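PDB 3C3P: methyltransferase from Geobacter sulfurreducens PCA, which probably transfers a methyl group from S-adenosyl-L-methionine to an oxygen of an acceptor substrate, as an O-methyltransferase of the class I fold. Local coordinates for residues 127-132 / 155-160; 60-65 / 82-87. All coordinates share one frame; numbering follows the deposited sequence. Where two conformers were deposited one is given.

Contact 1 (127-132 / 155-160); sequences IDILFM and LLIAVN. With EDO (1,2-ethanediol), chain K.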
ATOM      1  N   ILE A 127      10.849 -16.032   0.548  1.00 29.84           N
ATOM      2  CA  ILE A 127      10.065 -15.191  -0.372  1.00 30.53           C
ATOM      3  C   ILE A 127       9.641 -13.929   0.383  1.00 30.24           C
ATOM      4  O   ILE A 127       9.047 -14.007   1.452  1.00 30.23           O
ATOM      5  CB  ILE A 127       8.815 -15.929  -0.920  1.00 30.22           C
ATOM      6  CG1 ILE A 127       9.217 -17.205  -1.696  1.00 30.48           C
ATOM      7  CG2 ILE A 127       7.966 -14.990  -1.813  1.00 30.81           C
ATOM      8  CD1 ILE A 127       8.025 -18.110  -2.073  1.00 30.81           C
ATOM      9  N   ASP A 128       9.957 -12.772  -0.204  1.00 30.67           N
ATOM     10  CA  ASP A 128       9.645 -11.435   0.373  1.00 29.68           C
ATOM     11  C   ASP A 128       8.287 -10.955  -0.062  1.00 28.86           C
ATOM     12  O   ASP A 128       7.591 -10.288   0.696  1.00 27.58           O
ATOM     13  CB  ASP A 128      10.737 -10.420   0.026  1.00 29.76           C
ATOM     14  CG  ASP A 128      12.066 -10.792   0.652  1.00 30.18           C
ATOM     15  OD1 ASP A 128      12.074 -11.064   1.874  1.00 29.68           O
ATOM     16  OD2 ASP A 128      13.086 -10.829  -0.067  1.00 29.20           O
ATOM     17  N   ILE A 129       7.943 -11.250  -1.311  1.00 27.92           N
ATOM     18  CA  ILE A 129       6.633 -10.902  -1.854  1.00 28.09           C
ATOM     19  C   ILE A 129       6.092 -12.081  -2.616  1.00 27.87           C
ATOM     20  O   ILE A 129       6.736 -12.614  -3.499  1.00 30.34           O
ATOM     21  CB  ILE A 129       6.604  -9.679  -2.810  1.00 28.06           C
ATOM     22  CG1 ILE A 129       7.026  -8.409  -2.102  1.00 29.24           C
ATOM     23  CG2 ILE A 129       5.199  -9.501  -3.379  1.00 29.86           C
ATOM     24  CD1 ILE A 129       6.938  -7.186  -2.955  1.00 29.36           C
ATOM     25  N   LEU A 130       4.917 -12.510  -2.215  1.00 28.99           N
ATOM     26  CA  LEU A 130       4.221 -13.606  -2.873  1.00 28.72           C
ATOM     27  C   LEU A 130       2.955 -13.027  -3.502  1.00 29.36           C
ATOM     28  O   LEU A 130       2.032 -12.524  -2.811  1.00 28.12           O
ATOM     29  CB  LEU A 130       3.902 -14.749  -1.909  1.00 29.06           C
ATOM     30  CG  LEU A 130       3.115 -15.894  -2.575  1.00 28.26           C
ATOM     31  CD1 LEU A 130       3.949 -16.533  -3.692  1.00 28.29           C
ATOM     32  CD2 LEU A 130       2.640 -16.961  -1.582  1.00 28.75           C
ATOM     33  N   PHE A 131       2.945 -13.064  -4.831  1.00 29.21           N
ATOM     34  CA  PHE A 131       1.823 -12.553  -5.612  1.00 30.42           C
ATOM     35  C   PHE A 131       0.832 -13.673  -5.842  1.00 33.26           C
ATOM     36  O   PHE A 131       1.219 -14.817  -6.107  1.00 34.25           O
ATOM     37  CB  PHE A 131       2.281 -11.972  -6.947  1.00 31.18           C
ATOM     38  CG  PHE A 131       1.155 -11.437  -7.796  1.00 32.00           C
ATOM     39  CD1 PHE A 131       0.705 -10.128  -7.633  1.00 32.80           C
ATOM     40  CD2 PHE A 131       0.550 -12.229  -8.750  1.00 32.64           C
ATOM     41  CE1 PHE A 131      -0.321  -9.622  -8.435  1.00 32.76           C
ATOM     42  CE2 PHE A 131      -0.495 -11.724  -9.550  1.00 31.84           C
ATOM     43  CZ  PHE A 131      -0.915 -10.429  -9.381  1.00 32.31           C
HETATM   44  N   MSE A 132      -0.442 -13.328  -5.735  1.00 32.95           N
HETATM   45  CA  MSE A 132      -1.474 -14.307  -5.890  1.00 36.33           C
HETATM   46  C   MSE A 132      -2.743 -13.789  -6.579  1.00 35.72           C
HETATM   47  O   MSE A 132      -3.129 -12.645  -6.392  1.00 34.94           O
HETATM   48  CB  MSE A 132      -1.836 -14.679  -4.469  1.00 37.87           C
HETATM   49  CG  MSE A 132      -2.098 -16.051  -4.333  1.00 39.37           C
HETATM   50 SE   MSE A 132      -2.978 -16.280  -2.663  0.75 40.08          SE
HETATM   51  CE  MSE A 132      -1.580 -15.603  -1.445  1.00 30.27           C
ATOM     52  N   LEU A 155       5.296 -10.125   2.480  1.00 29.07           N
ATOM     53  CA  LEU A 155       4.049  -9.512   2.104  1.00 28.60           C
ATOM     54  C   LEU A 155       3.352 -10.311   1.029  1.00 29.23           C
ATOM     55  O   LEU A 155       3.934 -10.633  -0.011  1.00 29.24           O
ATOM     56  CB  LEU A 155       4.306  -8.111   1.523  1.00 29.10           C
ATOM     57  CG  LEU A 155       3.104  -7.303   1.026  1.00 30.70           C
ATOM     58  CD1 LEU A 155       2.155  -6.858   2.140  1.00 30.75           C
ATOM     59  CD2 LEU A 155       3.619  -6.085   0.200  1.00 31.56           C
ATOM     60  N   LEU A 156       2.097 -10.606   1.326  1.00 29.32           N
ATOM     61  CA  LEU A 156       1.221 -11.327   0.423  0.50 29.45           C
ATOM     62  C   LEU A 156       0.395 -10.278  -0.294  1.00 28.26           C
ATOM     63  O   LEU A 156      -0.140  -9.358   0.332  1.00 29.26           O
ATOM     64  CB  LEU A 156       0.291 -12.275   1.193  0.50 29.93           C
ATOM     65  CG  LEU A 156      -0.625 -13.176   0.379  0.50 30.17           C
ATOM     66  CD1 LEU A 156       0.205 -14.243  -0.328  0.50 31.23           C
ATOM     67  CD2 LEU A 156      -1.642 -13.805   1.302  0.50 30.73           C
ATOM     68  N   ILE A 157       0.318 -10.416  -1.607  1.00 28.30           N
ATOM     69  CA  ILE A 157      -0.475  -9.511  -2.486  1.00 28.90           C
ATOM     70  C   ILE A 157      -1.380 -10.425  -3.324  1.00 29.32           C
ATOM     71  O   ILE A 157      -0.912 -11.182  -4.192  1.00 31.44           O
ATOM     72  CB  ILE A 157       0.358  -8.592  -3.394  1.00 29.30           C
ATOM     73  CG1 ILE A 157       1.372  -7.775  -2.575  1.00 28.96           C
ATOM     74  CG2 ILE A 157      -0.591  -7.675  -4.202  1.00 28.78           C
ATOM     75  CD1 ILE A 157       2.304  -6.904  -3.405  1.00 29.52           C
ATOM     76  N   ALA A 158      -2.668 -10.361  -3.031  1.00 28.29           N
ATOM     77  CA  ALA A 158      -3.699 -11.190  -3.688  1.00 28.24           C
ATOM     78  C   ALA A 158      -4.672 -10.315  -4.439  1.00 29.43           C
ATOM     79  O   ALA A 158      -5.386  -9.490  -3.853  1.00 30.16           O
ATOM     80  CB  ALA A 158      -4.428 -12.064  -2.658  1.00 28.19           C
ATOM     81  N   VAL A 159      -4.690 -10.487  -5.755  1.00 28.73           N
ATOM     82  CA  VAL A 159      -5.557  -9.684  -6.601  1.00 28.16           C
ATOM     83  C   VAL A 159      -6.896 -10.371  -6.805  1.00 29.55           C
ATOM     84  O   VAL A 159      -7.092 -11.543  -6.427  1.00 30.51           O
ATOM     85  CB  VAL A 159      -4.896  -9.306  -7.955  1.00 28.32           C
ATOM     86  CG1 VAL A 159      -3.654  -8.397  -7.701  1.00 27.80           C
ATOM     87  CG2 VAL A 159      -4.562 -10.548  -8.823  1.00 28.08           C
ATOM     88  N   ASN A 160      -7.797  -9.621  -7.415  1.00 29.91           N
ATOM     89  CA  ASN A 160      -9.182 -10.091  -7.695  1.00 30.80           C
ATOM     90  C   ASN A 160      -9.843 -10.573  -6.414  1.00 29.25           C
ATOM     91  O   ASN A 160     -10.582 -11.558  -6.381  1.00 30.40           O
ATOM     92  CB  ASN A 160      -9.194 -11.177  -8.769  1.00 32.07           C
ATOM     93  CG  ASN A 160      -8.583 -10.701 -10.055  1.00 33.74           C
ATOM     94  OD1 ASN A 160      -8.723  -9.540 -10.416  1.00 34.50           O
ATOM     95  ND2 ASN A 160      -7.879 -11.589 -10.747  1.00 35.45           N
TER
HETATM   96  C1  EDO K 217     -13.139 -13.984  -7.024  1.00 55.14           C
HETATM   97  O1  EDO K 217     -11.763 -13.628  -7.222  1.00 53.56           O
HETATM   98  C2  EDO K 217     -13.939 -12.927  -6.257  1.00 55.25           C
HETATM   99  O2  EDO K 217     -13.152 -12.405  -5.185  1.00 55.58           O
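Strands 127-133 and 154-159 run side by side in the parallel part of the seven-stranded sheet of a class I, Rossmann-like methyltransferase; the short segments 129-132 and 155-159 diverge by only 14°. M132 has the most surface buried here, followed by I157 and L155. The backbone of I157 is gripped on both its polar atoms. Its N-H points at L130 O in the carbonyl plane, nearly straight at 172°. Its O takes the N-H of M132 at 2.7 Å. M132 O in turn accepts from V159 N, so the two strands stay joined to the end of the pairing. L155 begins the pattern, with its N donating to D128 O from above the carbonyl plane and its O receiving L130 N at 3.1 Å. One sheet face carries I129, F131, L155 and I157, and helix 42-55 covers it through L48 and K55; L155 also packs on I54 of the second subunit. On this face CG2 of I129 meets CD1 of I157 at 3.9 Å, the two side chains crossing obliquely. On the other face, under helix 139-146, M132 CB lies 4.1 Å from A158 CB. Past the strand, N160 O accepts a hydrogen bond from O2 of a 1,2-ethanediol, probably from the crystallisation liquor, which is also bonded to D135. F131, with CG anti to the backbone N (chi1 180°), crosses V159 at about a right angle, its CE1 3.6 Å from V159 CG1.

Contact 2 (60-65 / 82-87); sequences VVVPGD and SRVVMI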
ATOM      1  N   VAL A  60      10.769 -12.030  -5.120  1.00 29.34           N
ATOM      2  CA  VAL A  60       9.368 -11.924  -5.466  1.00 28.91           C
ATOM      3  C   VAL A  60       9.024 -13.142  -6.288  1.00 27.79           C
ATOM      4  O   VAL A  60       9.676 -13.431  -7.292  1.00 30.01           O
ATOM      5  CB  VAL A  60       9.043 -10.658  -6.322  1.00 28.01           C
ATOM      6  CG1 VAL A  60       7.543 -10.640  -6.700  1.00 27.61           C
ATOM      7  CG2 VAL A  60       9.476  -9.361  -5.605  1.00 28.52           C
ATOM      8  N   VAL A  61       7.968 -13.820  -5.866  1.00 28.61           N
ATOM      9  CA  VAL A  61       7.463 -15.016  -6.533  1.00 28.72           C
ATOM     10  C   VAL A  61       6.018 -14.787  -7.039  1.00 29.65           C
ATOM     11  O   VAL A  61       5.122 -14.335  -6.319  1.00 29.38           O
ATOM     12  CB  VAL A  61       7.619 -16.258  -5.614  1.00 28.21           C
ATOM     13  CG1 VAL A  61       7.049 -17.534  -6.285  1.00 27.90           C
ATOM     14  CG2 VAL A  61       9.124 -16.423  -5.235  1.00 26.99           C
ATOM     15  N   VAL A  62       5.859 -15.065  -8.332  1.00 29.31           N
ATOM     16  CA  VAL A  62       4.610 -14.888  -9.054  1.00 29.54           C
ATOM     17  C   VAL A  62       4.154 -16.207  -9.674  1.00 31.29           C
ATOM     18  O   VAL A  62       4.564 -16.543 -10.781  1.00 30.89           O
ATOM     19  CB  VAL A  62       4.805 -13.852 -10.181  1.00 28.93           C
ATOM     20  CG1 VAL A  62       3.489 -13.523 -10.835  1.00 28.61           C
ATOM     21  CG2 VAL A  62       5.475 -12.589  -9.618  1.00 28.75           C
ATOM     22  N   PRO A  63       3.342 -16.987  -8.939  1.00 31.80           N
ATOM     23  CA  PRO A  63       2.853 -18.256  -9.467  1.00 32.69           C
ATOM     24  C   PRO A  63       1.614 -18.055 -10.299  1.00 32.22           C
ATOM     25  O   PRO A  63       0.528 -17.924  -9.756  1.00 33.14           O
ATOM     26  CB  PRO A  63       2.517 -19.078  -8.210  1.00 33.06           C
ATOM     27  CG  PRO A  63       2.684 -18.165  -7.036  1.00 33.13           C
ATOM     28  CD  PRO A  63       2.990 -16.785  -7.524  1.00 33.25           C
ATOM     29  N   GLY A  64       1.814 -18.079 -11.614  1.00 31.54           N
ATOM     30  CA  GLY A  64       0.767 -17.854 -12.612  1.00 31.45           C
ATOM     31  C   GLY A  64       0.788 -16.374 -12.975  1.00 31.81           C
ATOM     32  O   GLY A  64       0.644 -15.510 -12.124  1.00 31.48           O
ATOM     33  N   ASP A  65       0.987 -16.068 -14.247  1.00 32.59           N
ATOM     34  CA  ASP A  65       1.046 -14.671 -14.638  1.00 31.93           C
ATOM     35  C   ASP A  65       0.793 -14.466 -16.128  1.00 32.11           C
ATOM     36  O   ASP A  65       1.677 -14.644 -16.985  1.00 30.92           O
ATOM     37  CB  ASP A  65       2.407 -14.094 -14.208  1.00 31.80           C
ATOM     38  CG  ASP A  65       2.478 -12.589 -14.316  1.00 31.65           C
ATOM     39  OD1 ASP A  65       1.419 -11.937 -14.401  1.00 31.71           O
ATOM     40  OD2 ASP A  65       3.602 -12.038 -14.273  1.00 30.25           O
ATOM     41  N   SER A  82      18.402  -8.532  -6.742  1.00 35.54           N
ATOM     42  CA  SER A  82      17.132  -9.216  -6.424  1.00 33.97           C
ATOM     43  C   SER A  82      16.605  -9.970  -7.622  1.00 32.92           C
ATOM     44  O   SER A  82      17.091  -9.838  -8.758  1.00 32.67           O
ATOM     45  CB  SER A  82      16.080  -8.231  -5.975  1.00 34.09           C
ATOM     46  OG  SER A  82      16.564  -7.454  -4.908  1.00 34.82           O
ATOM     47  N   ARG A  83      15.569 -10.750  -7.345  1.00 32.44           N
ATOM     48  CA  ARG A  83      14.914 -11.587  -8.345  1.00 32.07           C
ATOM     49  C   ARG A  83      13.410 -11.714  -8.246  1.00 31.36           C
ATOM     50  O   ARG A  83      12.822 -11.660  -7.171  1.00 30.49           O
ATOM     51  CB  ARG A  83      15.441 -13.038  -8.261  1.00 32.69           C
ATOM     52  CG  ARG A  83      16.911 -13.257  -8.638  1.00 34.87           C
ATOM     53  CD  ARG A  83      17.171 -12.999 -10.099  1.00 34.99           C
ATOM     54  NE  ARG A  83      18.568 -13.229 -10.434  1.00 36.57           N
ATOM     55  CZ  ARG A  83      19.537 -12.320 -10.340  1.00 36.78           C
ATOM     56  NH1 ARG A  83      19.278 -11.086  -9.929  1.00 36.44           N
ATOM     57  NH2 ARG A  83      20.776 -12.642 -10.685  1.00 37.10           N
ATOM     58  N   VAL A  84      12.827 -11.817  -9.436  1.00 30.86           N
ATOM     59  CA  VAL A  84      11.413 -12.116  -9.614  1.00 30.55           C
ATOM     60  C   VAL A  84      11.429 -13.498 -10.272  1.00 30.71           C
ATOM     61  O   VAL A  84      12.160 -13.751 -11.253  1.00 30.03           O
ATOM     62  CB  VAL A  84      10.610 -11.166 -10.523  1.00 31.29           C
ATOM     63  CG1 VAL A  84       9.197 -11.705 -10.676  1.00 30.71           C
ATOM     64  CG2 VAL A  84      10.582  -9.738  -9.991  1.00 30.67           C
ATOM     65  N   VAL A  85      10.689 -14.406  -9.666  1.00 30.51           N
ATOM     66  CA  VAL A  85      10.545 -15.768 -10.155  1.00 30.71           C
ATOM     67  C   VAL A  85       9.095 -15.928 -10.588  1.00 31.51           C
ATOM     68  O   VAL A  85       8.157 -15.878  -9.784  1.00 30.27           O
ATOM     69  CB  VAL A  85      10.880 -16.830  -9.095  1.00 30.41           C
ATOM     70  CG1 VAL A  85      10.699 -18.233  -9.689  1.00 30.52           C
ATOM     71  CG2 VAL A  85      12.301 -16.645  -8.553  1.00 30.20           C
HETATM   72  N   MSE A  86       8.940 -16.103 -11.883  1.00 31.68           N
HETATM   73  CA  MSE A  86       7.645 -16.258 -12.513  1.00 32.72           C
HETATM   74  C   MSE A  86       7.493 -17.653 -13.089  1.00 32.54           C
HETATM   75  O   MSE A  86       8.373 -18.160 -13.803  1.00 30.64           O
HETATM   76  CB  MSE A  86       7.528 -15.177 -13.590  1.00 34.09           C
HETATM   77  CG  MSE A  86       6.256 -15.082 -14.459  1.00 36.10           C
HETATM   78 SE   MSE A  86       5.880 -16.503 -15.745  0.75 38.33          SE
HETATM   79  CE  MSE A  86       4.823 -15.433 -17.007  1.00 36.58           C
ATOM     80  N   ILE A  87       6.375 -18.271 -12.712  1.00 32.63           N
ATOM     81  CA  ILE A  87       6.005 -19.621 -13.156  1.00 32.65           C
ATOM     82  C   ILE A  87       4.602 -19.601 -13.775  1.00 32.07           C
ATOM     83  O   ILE A  87       3.666 -19.021 -13.241  1.00 30.23           O
ATOM     84  CB  ILE A  87       6.041 -20.697 -12.021  1.00 33.59           C
ATOM     85  CG1 ILE A  87       7.350 -20.694 -11.235  1.00 34.12           C
ATOM     86  CG2 ILE A  87       5.783 -22.103 -12.567  1.00 33.88           C
ATOM     87  CD1 ILE A  87       7.352 -19.716 -10.088  1.00 34.73           C
TER
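Five backbone hydrogen bonds join 60-65 to 82-87, and the shortest, from G64 N to I87 O at 2.6 Å, lies just past the end of strand 60-63. It is also the most bent, 143° at the hydrogen, although the donor sits nearly along the C=O axis. V62 is held through both polar atoms: its N meets V85 O in a nearly straight bond of 2.8 Å, and its O receives I87 N in a longer one of 3.2 Å that arrives above the carbonyl plane. V60 does the same two residues earlier, giving its N-H to R83 O and accepting V85 N at 2.8 Å. With axes 11° apart and helix 69-75 between them in sequence, the strands form the first beta-alpha-beta unit of the Rossmann-like sheet. D65 follows the strand's C-terminal end, where this fold usually places its cofactor loop; its carboxylate is fixed by S71 OG and A70 N of that helix, and its N by D88 OD1. Across from it, M86 has CG anti to the backbone N and turns at chi2 (-68°), bringing CE to 3.9 Å from D65 CB, the side chains crossing at about a right angle. Farther back on the same face, V62 CG2 and V84 CG1 meet obliquely at 4.0 Å, and F74 of the helix covers V60 and V84. On the face of V61, V85 and I87, V61 CG1 stands 4.4 Å from I87 CD1, with helix 117-121 packed against V61, P63 and I87.

Overall arrangement
From the N terminus, helices 8-16, 23-34 and 42-55 precede strand 59-63, where contact 2 opens. The loop of 16 residues, including helix 69-75, closes when strand 83-88 pairs beside it. The chain then passes through helix 91-104, strand 110-114 at the sheet edge and helix 117-121 before contact 1 opens; that loop of 22 residues contains helix 139-146 and closes on strand 154-159. The loops follow in series, neither nested nor crossed. They meet in space because strand 127-133 lies next to strand 59-63: F131 N to V61 O and V61 N to I129 O, both 2.9 Å, are probable hydrogen bonds. Together the contacts account for four strands adjacent in the sheet, in the order 83-88, 59-63, 127-133, 154-159.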